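Local coordinates for archaeal Sm-like protein AF-Sm2 (PDB 1LJO) that probably binds RNA, forming a six-subunit ring of the Sm-like kind, at residues Leu5-Val10 / Asp38-Tyr43; Lys16-Glu21 / Gly31-Val36; Glu25-Val30 / Glu49-Glu54. All coordinates share one frame; numbering follows the deposited sequence.

Contact 1: Leu5-Val10 / Asp38-Tyr43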
loop_
_atom_site.group_PDB
_atom_site.type_symbol
_atom_site.label_atom_id
_atom_site.label_comp_id
_atom_site.label_asym_id
_atom_site.label_seq_id
_atom_site.Cartn_x
_atom_site.Cartn_y
_atom_site.Cartn_z
ATOM N N LEU A 5 18.111 -13.971 6.537
ATOM C CA LEU A 5 17.391 -12.825 5.994
ATOM C C LEU A 5 16.296 -13.257 5.023
ATOM O O LEU A 5 16.472 -14.192 4.246
ATOM C CB LEU A 5 18.357 -11.875 5.287
ATOM C CG LEU A 5 19.358 -11.150 6.194
ATOM C CD1 LEU A 5 20.382 -10.407 5.349
ATOM C CD2 LEU A 5 18.611 -10.188 7.114
ATOM N N PRO A 6 15.135 -12.590 5.077
ATOM C CA PRO A 6 14.035 -12.933 4.176
ATOM C C PRO A 6 14.475 -12.951 2.707
ATOM O O PRO A 6 14.178 -13.896 1.983
ATOM C CB PRO A 6 13.006 -11.853 4.479
ATOM C CG PRO A 6 13.181 -11.665 5.961
ATOM C CD PRO A 6 14.697 -11.605 6.086
ATOM N N ASN A 7 15.188 -11.915 2.270
ATOM C CA ASN A 7 15.660 -11.864 0.886
ATOM C C ASN A 7 16.560 -13.058 0.576
ATOM O O ASN A 7 16.555 -13.566 -0.546
ATOM C CB ASN A 7 16.426 -10.563 0.612
ATOM C CG ASN A 7 15.506 -9.371 0.406
ATOM O OD1 ASN A 7 15.964 -8.233 0.303
ATOM N ND2 ASN A 7 14.207 -9.627 0.337
ATOM N N GLN A 8 17.338 -13.498 1.563
ATOM C CA GLN A 8 18.223 -14.648 1.371
ATOM C C GLN A 8 17.364 -15.889 1.154
ATOM O O GLN A 8 17.644 -16.716 0.286
ATOM C CB GLN A 8 19.114 -14.882 2.603
ATOM C CG GLN A 8 20.144 -13.797 2.895
ATOM C CD GLN A 8 21.100 -14.187 4.023
ATOM O OE1 GLN A 8 20.681 -14.459 5.151
ATOM N NE2 GLN A 8 22.393 -14.207 3.718
ATOM N N MET A 9 16.318 -16.017 1.962
ATOM C CA MET A 9 15.422 -17.159 1.863
ATOM C C MET A 9 14.728 -17.191 0.500
ATOM O O MET A 9 14.712 -18.224 -0.166
ATOM C CB MET A 9 14.380 -17.112 2.990
ATOM C CG MET A 9 13.446 -18.315 3.033
ATOM S SD MET A 9 14.340 -19.892 3.125
ATOM C CE MET A 9 13.051 -21.032 2.664
ATOM N N VAL A 10 14.174 -16.059 0.079
ATOM C CA VAL A 10 13.478 -16.005 -1.205
ATOM C C VAL A 10 14.400 -16.340 -2.372
ATOM O O VAL A 10 13.999 -17.041 -3.301
ATOM C CB VAL A 10 12.834 -14.615 -1.449
ATOM C CG1 VAL A 10 12.153 -14.585 -2.817
ATOM C CG2 VAL A 10 11.820 -14.309 -0.353
ATOM N N ASP A 38 15.340 -7.266 -4.800
ATOM C CA ASP A 38 15.283 -6.816 -3.413
ATOM C C ASP A 38 13.933 -6.276 -2.954
ATOM O O ASP A 38 13.673 -6.201 -1.757
ATOM C CB ASP A 38 16.372 -5.774 -3.141
ATOM C CG ASP A 38 17.770 -6.372 -3.167
ATOM O OD1 ASP A 38 17.926 -7.547 -2.764
ATOM O OD2 ASP A 38 18.714 -5.665 -3.576
ATOM N N TYR A 39 13.075 -5.893 -3.891
ATOM C CA TYR A 39 11.762 -5.386 -3.518
ATOM C C TYR A 39 10.766 -6.542 -3.530
ATOM O O TYR A 39 9.557 -6.350 -3.382
ATOM C CB TYR A 39 11.317 -4.292 -4.491
ATOM C CG TYR A 39 12.271 -3.121 -4.547
ATOM C CD1 TYR A 39 13.420 -3.170 -5.335
ATOM C CD2 TYR A 39 12.039 -1.973 -3.791
ATOM C CE1 TYR A 39 14.318 -2.102 -5.369
ATOM C CE2 TYR A 39 12.927 -0.901 -3.816
ATOM C CZ TYR A 39 14.063 -0.971 -4.607
ATOM O OH TYR A 39 14.939 0.089 -4.637
ATOM N N MET A 40 11.300 -7.745 -3.705
ATOM C CA MET A 40 10.501 -8.962 -3.757
ATOM C C MET A 40 9.535 -9.055 -4.937
ATOM O O MET A 40 8.479 -9.694 -4.845
ATOM C CB MET A 40 9.765 -9.186 -2.430
ATOM C CG MET A 40 10.693 -9.772 -1.361
ATOM S SD MET A 40 9.891 -10.266 0.179
ATOM C CE MET A 40 8.699 -11.365 -0.423
ATOM N N ASN A 41 9.880 -8.394 -6.040
ATOM C CA ASN A 41 9.071 -8.526 -7.244
ATOM C C ASN A 41 9.394 -9.971 -7.610
ATOM O O ASN A 41 10.505 -10.430 -7.355
ATOM C CB ASN A 41 9.558 -7.595 -8.353
ATOM C CG ASN A 41 9.254 -6.143 -8.062
ATOM O OD1 ASN A 41 8.139 -5.806 -7.665
ATOM N ND2 ASN A 41 10.244 -5.274 -8.257
ATOM N N LEU A 42 8.440 -10.693 -8.184
ATOM C CA LEU A 42 8.682 -12.084 -8.532
ATOM C C LEU A 42 8.360 -12.387 -9.989
ATOM O O LEU A 42 7.373 -11.896 -10.536
ATOM C CB LEU A 42 7.831 -13.008 -7.648
ATOM C CG LEU A 42 7.851 -12.798 -6.131
ATOM C CD1 LEU A 42 6.792 -13.685 -5.491
ATOM C CD2 LEU A 42 9.236 -13.107 -5.570
ATOM N N TYR A 43 9.204 -13.203 -10.610
ATOM C CA TYR A 43 8.982 -13.626 -11.981
ATOM C C TYR A 43 8.828 -15.140 -11.954
ATOM O O TYR A 43 9.777 -15.870 -11.666
ATOM C CB TYR A 43 10.145 -13.214 -12.891
ATOM C CG TYR A 43 10.093 -13.829 -14.280
ATOM C CD1 TYR A 43 8.875 -14.045 -14.927
ATOM C CD2 TYR A 43 11.261 -14.191 -14.948
ATOM C CE1 TYR A 43 8.822 -14.609 -16.199
ATOM C CE2 TYR A 43 11.219 -14.755 -16.220
ATOM C CZ TYR A 43 9.996 -14.964 -16.838
ATOM O OH TYR A 43 9.943 -15.548 -18.084
#

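Contact 2: Lys16-Glu21 / Gly31-Val36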
loop_
_atom_site.group_PDB
_atom_site.type_symbol
_atom_site.label_atom_id
_atom_site.label_comp_id
_atom_site.label_asym_id
_atom_site.label_seq_id
_atom_site.Cartn_x
_atom_site.Cartn_y
_atom_site.Cartn_z
ATOM N N LYS A 16 12.920 -23.236 -8.050
ATOM C CA LYS A 16 11.982 -24.166 -7.432
ATOM C C LYS A 16 10.549 -23.656 -7.491
ATOM O O LYS A 16 10.312 -22.495 -7.806
ATOM C CB LYS A 16 12.390 -24.429 -5.980
ATOM C CG LYS A 16 13.832 -24.912 -5.856
ATOM C CD LYS A 16 14.166 -25.417 -4.463
ATOM C CE LYS A 16 15.583 -25.971 -4.430
ATOM N NZ LYS A 16 15.923 -26.586 -3.118
ATOM N N ILE A 17 9.604 -24.541 -7.185
ATOM C CA ILE A 17 8.179 -24.221 -7.196
ATOM C C ILE A 17 7.753 -23.551 -5.895
ATOM O O ILE A 17 8.042 -24.049 -4.807
ATOM C CB ILE A 17 7.315 -25.494 -7.351
ATOM C CG1 ILE A 17 7.768 -26.298 -8.572
ATOM C CG2 ILE A 17 5.839 -25.112 -7.456
ATOM C CD1 ILE A 17 7.713 -25.531 -9.871
ATOM N N ILE A 18 7.051 -22.428 -6.013
ATOM C CA ILE A 18 6.586 -21.706 -4.837
ATOM C C ILE A 18 5.107 -21.370 -4.970
ATOM O O ILE A 18 4.555 -21.394 -6.071
ATOM C CB ILE A 18 7.373 -20.387 -4.634
ATOM C CG1 ILE A 18 7.104 -19.423 -5.795
ATOM C CG2 ILE A 18 8.869 -20.683 -4.559
ATOM C CD1 ILE A 18 7.658 -18.012 -5.569
ATOM N N ARG A 19 4.475 -21.069 -3.836
ATOM C CA ARG A 19 3.069 -20.695 -3.794
ATOM C C ARG A 19 3.057 -19.278 -3.241
ATOM O O ARG A 19 3.698 -19.004 -2.226
ATOM C CB ARG A 19 2.283 -21.638 -2.868
ATOM C CG ARG A 19 0.814 -21.264 -2.679
ATOM C CD ARG A 19 0.089 -22.280 -1.792
ATOM N NE ARG A 19 0.013 -23.594 -2.421
ATOM C CZ ARG A 19 -0.920 -23.957 -3.299
ATOM N NH1 ARG A 19 -1.872 -23.105 -3.653
ATOM N NH2 ARG A 19 -0.893 -25.171 -3.832
ATOM N N VAL A 20 2.329 -18.387 -3.907
ATOM C CA VAL A 20 2.268 -16.983 -3.504
ATOM C C VAL A 20 0.862 -16.443 -3.298
ATOM O O VAL A 20 -0.017 -16.655 -4.129
ATOM C CB VAL A 20 2.928 -16.074 -4.565
ATOM C CG1 VAL A 20 2.949 -14.624 -4.075
ATOM C CG2 VAL A 20 4.325 -16.569 -4.874
ATOM N N GLU A 21 0.657 -15.738 -2.190
ATOM C CA GLU A 21 -0.639 -15.127 -1.929
ATOM C C GLU A 21 -0.458 -13.631 -2.168
ATOM O O GLU A 21 0.421 -13.007 -1.570
ATOM C CB GLU A 21 -1.089 -15.380 -0.490
ATOM C CG GLU A 21 -2.332 -14.595 -0.109
ATOM C CD GLU A 21 -2.889 -15.002 1.237
ATOM O OE1 GLU A 21 -2.112 -15.054 2.214
ATOM O OE2 GLU A 21 -4.109 -15.266 1.317
ATOM N N GLY A 31 3.997 -21.521 -9.188
ATOM C CA GLY A 31 4.837 -21.618 -10.370
ATOM C C GLY A 31 6.310 -21.684 -10.031
ATOM O O GLY A 31 6.685 -21.659 -8.861
ATOM N N LYS A 32 7.148 -21.777 -11.056
ATOM C CA LYS A 32 8.586 -21.848 -10.850
ATOM C C LYS A 32 9.147 -20.442 -10.709
ATOM O O LYS A 32 8.911 -19.573 -11.562
ATOM C CB LYS A 32 9.263 -22.553 -12.028
ATOM C CG LYS A 32 10.780 -22.709 -11.877
ATOM C CD LYS A 32 11.406 -23.157 -13.191
ATOM C CE LYS A 32 12.920 -23.232 -13.091
ATOM N NZ LYS A 32 13.566 -23.274 -14.439
ATOM N N LEU A 33 9.888 -20.216 -9.628
ATOM C CA LEU A 33 10.481 -18.909 -9.395
ATOM C C LEU A 33 11.719 -18.777 -10.273
ATOM O O LEU A 33 12.739 -19.414 -10.021
ATOM C CB LEU A 33 10.864 -18.739 -7.918
ATOM C CG LEU A 33 11.488 -17.382 -7.558
ATOM C CD1 LEU A 33 10.531 -16.259 -7.910
ATOM C CD2 LEU A 33 11.832 -17.353 -6.074
ATOM N N GLU A 34 11.610 -17.957 -11.315
ATOM C CA GLU A 34 12.710 -17.739 -12.249
ATOM C C GLU A 34 13.540 -16.516 -11.901
ATOM O O GLU A 34 14.687 -16.397 -12.328
ATOM C CB GLU A 34 12.168 -17.597 -13.674
ATOM C CG GLU A 34 11.888 -18.923 -14.344
ATOM C CD GLU A 34 13.159 -19.651 -14.723
ATOM O OE1 GLU A 34 13.858 -19.188 -15.650
ATOM O OE2 GLU A 34 13.465 -20.678 -14.086
ATOM N N GLY A 35 12.960 -15.603 -11.130
ATOM C CA GLY A 35 13.689 -14.407 -10.754
ATOM C C GLY A 35 13.015 -13.605 -9.658
ATOM O O GLY A 35 11.794 -13.634 -9.512
ATOM N N VAL A 36 13.824 -12.889 -8.887
ATOM C CA VAL A 36 13.334 -12.060 -7.797
ATOM C C VAL A 36 14.339 -10.933 -7.547
ATOM O O VAL A 36 15.517 -11.073 -7.876
ATOM C CB VAL A 36 13.161 -12.899 -6.498
ATOM C CG1 VAL A 36 14.474 -13.583 -6.138
ATOM C CG2 VAL A 36 12.697 -12.011 -5.352
#

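Contact 3: Glu25-Val30 / Glu49-Glu54. With ACY (acetic acid), chain C.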
loop_
_atom_site.group_PDB
_atom_site.type_symbol
_atom_site.label_atom_id
_atom_site.label_comp_id
_atom_site.label_asym_id
_atom_site.label_seq_id
_atom_site.Cartn_x
_atom_site.Cartn_y
_atom_site.Cartn_z
ATOM N N GLU A 25 -5.450 -10.413 -5.008
ATOM C CA GLU A 25 -5.814 -11.676 -5.649
ATOM C C GLU A 25 -6.457 -12.623 -4.637
ATOM O O GLU A 25 -5.945 -12.804 -3.534
ATOM C CB GLU A 25 -4.568 -12.327 -6.256
ATOM C CG GLU A 25 -4.572 -12.401 -7.777
ATOM C CD GLU A 25 -5.309 -13.619 -8.302
ATOM O OE1 GLU A 25 -4.830 -14.747 -8.063
ATOM O OE2 GLU A 25 -6.365 -13.451 -8.950
ATOM N N GLU A 26 -7.579 -13.230 -5.014
ATOM C CA GLU A 26 -8.280 -14.149 -4.123
ATOM C C GLU A 26 -7.761 -15.587 -4.209
ATOM O O GLU A 26 -7.904 -16.367 -3.266
ATOM C CB GLU A 26 -9.785 -14.103 -4.414
ATOM C CG GLU A 26 -10.143 -14.196 -5.888
ATOM C CD GLU A 26 -11.566 -13.744 -6.172
ATOM O OE1 GLU A 26 -11.891 -12.577 -5.865
ATOM O OE2 GLU A 26 -12.360 -14.551 -6.703
ATOM N N ASN A 27 -7.156 -15.933 -5.339
ATOM C CA ASN A 27 -6.601 -17.269 -5.532
ATOM C C ASN A 27 -5.083 -17.164 -5.461
ATOM O O ASN A 27 -4.526 -16.114 -5.771
ATOM C CB ASN A 27 -7.011 -17.820 -6.896
ATOM C CG ASN A 27 -8.509 -17.831 -7.088
ATOM O OD1 ASN A 27 -9.246 -18.310 -6.231
ATOM N ND2 ASN A 27 -8.967 -17.307 -8.216
ATOM N N GLN A 28 -4.417 -18.243 -5.062
ATOM C CA GLN A 28 -2.962 -18.225 -4.969
ATOM C C GLN A 28 -2.310 -18.515 -6.313
ATOM O O GLN A 28 -2.934 -19.089 -7.208
ATOM C CB GLN A 28 -2.462 -19.260 -3.955
ATOM C CG GLN A 28 -3.048 -19.135 -2.557
ATOM C CD GLN A 28 -4.259 -20.031 -2.356
ATOM O OE1 GLN A 28 -4.178 -21.250 -2.531
ATOM N NE2 GLN A 28 -5.387 -19.433 -1.982
ATOM N N LEU A 29 -1.050 -18.111 -6.445
ATOM C CA LEU A 29 -0.290 -18.360 -7.660
ATOM C C LEU A 29 0.769 -19.402 -7.341
ATOM O O LEU A 29 1.456 -19.309 -6.322
ATOM C CB LEU A 29 0.393 -17.082 -8.165
ATOM C CG LEU A 29 -0.503 -15.956 -8.686
ATOM C CD1 LEU A 29 -1.586 -16.538 -9.590
ATOM C CD2 LEU A 29 -1.134 -15.227 -7.524
ATOM N N VAL A 30 0.886 -20.400 -8.207
ATOM C CA VAL A 30 1.866 -21.457 -8.027
ATOM C C VAL A 30 2.674 -21.562 -9.312
ATOM O O VAL A 30 2.105 -21.667 -10.400
ATOM C CB VAL A 30 1.183 -22.814 -7.762
ATOM C CG1 VAL A 30 2.230 -23.897 -7.586
ATOM C CG2 VAL A 30 0.286 -22.715 -6.537
ATOM N N GLU A 49 -3.049 -20.495 -11.479
ATOM C CA GLU A 49 -3.828 -19.902 -10.409
ATOM C C GLU A 49 -4.445 -21.100 -9.696
ATOM O O GLU A 49 -5.035 -21.971 -10.341
ATOM C CB GLU A 49 -4.910 -19.005 -11.004
ATOM C CG GLU A 49 -5.593 -18.088 -10.024
ATOM C CD GLU A 49 -6.563 -17.150 -10.716
ATOM O OE1 GLU A 49 -6.147 -16.466 -11.675
ATOM O OE2 GLU A 49 -7.737 -17.098 -10.305
ATOM N N CYS A 50 -4.297 -21.152 -8.376
ATOM C CA CYS A 50 -4.823 -22.263 -7.602
ATOM C C CYS A 50 -5.588 -21.820 -6.361
ATOM O O CYS A 50 -5.461 -20.690 -5.898
ATOM C CB CYS A 50 -3.682 -23.191 -7.153
ATOM S SG CYS A 50 -2.661 -23.913 -8.470
ATOM N N LYS A 51 -6.395 -22.739 -5.846
ATOM C CA LYS A 51 -7.168 -22.541 -4.627
ATOM C C LYS A 51 -6.817 -23.783 -3.823
ATOM O O LYS A 51 -7.574 -24.752 -3.785
ATOM C CB LYS A 51 -8.669 -22.515 -4.919
ATOM C CG LYS A 51 -9.216 -21.140 -5.256
ATOM C CD LYS A 51 -10.721 -21.200 -5.471
ATOM C CE LYS A 51 -11.380 -19.900 -5.059
ATOM N NZ LYS A 51 -11.179 -19.652 -3.608
ATOM N N GLY A 52 -5.648 -23.755 -3.197
ATOM C CA GLY A 52 -5.201 -24.910 -2.450
ATOM C C GLY A 52 -4.616 -25.846 -3.486
ATOM O O GLY A 52 -3.801 -25.426 -4.312
ATOM N N GLU A 53 -5.037 -27.105 -3.473
ATOM C CA GLU A 53 -4.528 -28.067 -4.439
ATOM C C GLU A 53 -5.367 -28.069 -5.717
ATOM O O GLU A 53 -5.137 -28.876 -6.618
ATOM C CB GLU A 53 -4.511 -29.467 -3.822
ATOM C CG GLU A 53 -3.740 -29.553 -2.512
ATOM C CD GLU A 53 -2.290 -29.121 -2.654
ATOM O OE1 GLU A 53 -1.557 -29.745 -3.449
ATOM O OE2 GLU A 53 -1.884 -28.158 -1.969
ATOM N N GLU A 54 -6.330 -27.156 -5.796
ATOM C CA GLU A 54 -7.203 -27.062 -6.962
ATOM C C GLU A 54 -6.766 -26.003 -7.970
ATOM O O GLU A 54 -6.717 -24.815 -7.661
ATOM C CB GLU A 54 -8.640 -26.768 -6.523
ATOM C CG GLU A 54 -9.273 -27.860 -5.676
ATOM C CD GLU A 54 -9.373 -29.182 -6.413
ATOM O OE1 GLU A 54 -10.017 -29.223 -7.483
ATOM O OE2 GLU A 54 -8.809 -30.180 -5.920
HETATM C C ACY C . -8.715 -20.621 -0.968
HETATM O O ACY C . -9.723 -20.857 -0.175
HETATM O OXT ACY C . -8.656 -19.767 -1.919
HETATM C CH3 ACY C . -7.505 -21.492 -0.676
HETATM O O HOH W 1 -12.779 -16.971 -4.258
#

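Contact 1: Leu5-Val10 / Asp38-Tyr43
The inner side of this contact is closed by three apolar side chains, while the side facing solvent is held by little more than proximity. Inside, V10 turns one methyl to the loop and the other to the start of strand 42-44: CG2 meets CE of M40 at 4.3 Å, and CG1 meets CD2 of L42 at the same 4.3 Å. M40 presents that methyl because its chain, extended through chi2, bends at chi3 (56°). V10 and L42 also share V36 of strand 28-36 as a neighbour, and L42 reaches I72 of strand 69-74. This is the N-terminal helix of the Sm fold lying against the loop that follows the second strand; N41 in that loop bonds G66 and, weakly, R65, an arrangement consistent with the uridine pocket of related Sm rings. Towards solvent the contact loosens. N7 carries its amide over the loop, ND2 lying 3.9 Å from CG of M40, yet OD1 stays 3.7 Å from OD1 of D38 and no hydrogen bond crosses. The amide and carboxylate planes are only 19° apart. An alanine at N7 would probably lose the cover over CG of M40 and the loop backbone at D38, leaving V10 as the main link.

Contact 2: Lys16-Glu21 / Gly31-Val36
Three backbone hydrogen bonds carry the pairing of segments 16-21 and 31-36. The amide of L33 reaches O of K16 over 2.9 Å in an almost straight bond (175°), lying in the plane of that carbonyl. I18 and G31 then form a hydrogen-bonded antiparallel pair: I18 N gives to G31 O at 3.0 Å, and G31 N returns to I18 O at a longer 3.2 Å, both approaching nearly along the C=O axis. Weaker CA-H...O contacts fill the non-hydrogen-bonded pair of I17 and K32, with I17 CA 3.4 Å from O of G31 and K32 CA 3.6 Å from O of K16. The two segments belong to the hairpin of strands 17-22 and 28-36 in the strongly bent antiparallel sheet of the Sm fold, and their directions differ by 103°, so they part beyond L33, while the pairing continues the other way through V20 and L29. E34 and G35 together face Y43 of strand 42-44, a classic beta bulge.

Apolar contacts lie on two faces. On the face of I18, CG1 stands in the crowded position between backbone N and carbonyl carbon (chi1 65°), which, with chi2 extended, brings CD1 to 4.0 Å from CB of L33, the side chains crossing obliquely; the same isoleucine also packs on M13, L44 and I72. On the face of I17 and K32, CD1 of I17 comes alongside the K32 backbone, 3.9 Å from CA. The extended lysine chain continues away from I17 and forms a salt bridge with OE2 of E34, its hydrogen bond weak and that oxygen less surely placed.

Contact 3: Glu25-Val30 / Glu49-Glu54
Strands 28-30 and 49-51 run antiparallel with a strong twist (122° between directions, axes 4.7 Å apart), Q28 and C50 forming a hydrogen-bonded pair in which C50 N gives a straight 2.7 Å bond to O of Q28. The Q28 chain bends at chi2 (94°) and so swings its amide beside the opposite strand end, where OE1 takes a 3.0 Å bond from N of G52 in its carbonyl plane. G52, with positive phi, belongs to the type II' turn from K51 to E54 that links strands 47-51 and 54-60 of the Sm fold. NE2 of the same glutamine and NZ of K51 both give hydrogen bonds to OXT of an acetic acid molecule, probably from the crystallisation liquor, the lysine's over 3.0 Å. On the other face, N27 points ND2 at E49 OE2, which receives it on its anti lone pair at a very short 2.4 Å; the asparagine's OD1 is crowded by the K51 chain, 2.9 Å from CE. E49 gets there by an extended chain and also forms a salt bridge with R57. In the apolar corner, CG2 of V30 lies 3.7 Å from SG of C50. E25 OE2 stays 4.1 Å from E49 OE1, a like-charge approach that would tend to raise the pKa of both, although the N27 amide and R57 are likely to offset this for E49 by stabilising its carboxylate.

After a short N-terminal tail comes helix 6-12, and contact 1 closes the longest excursion by bringing 5-10 against 38-43. Within that span, contact 2 joins 16-21 to 31-36, closing the first hairpin. The third loop starts inside both spans, at 25-30, and ends beyond them at 49-54, so contact 3 crosses contacts 1 and 2 alike. Contacts 2 and 3 share strand 28-36 and touch where V20 probably hydrogen-bonds L29; contacts 1 and 2 meet where strands 28-36 and 42-44 pair. Contacts 1 and 3 stay about 8 Å apart at their nearest atoms, on opposite sides of the chain's centre; strand 28-36, which takes part in contacts 2 and 3 and pairs with strand 42-44 of contact 1, relates the two.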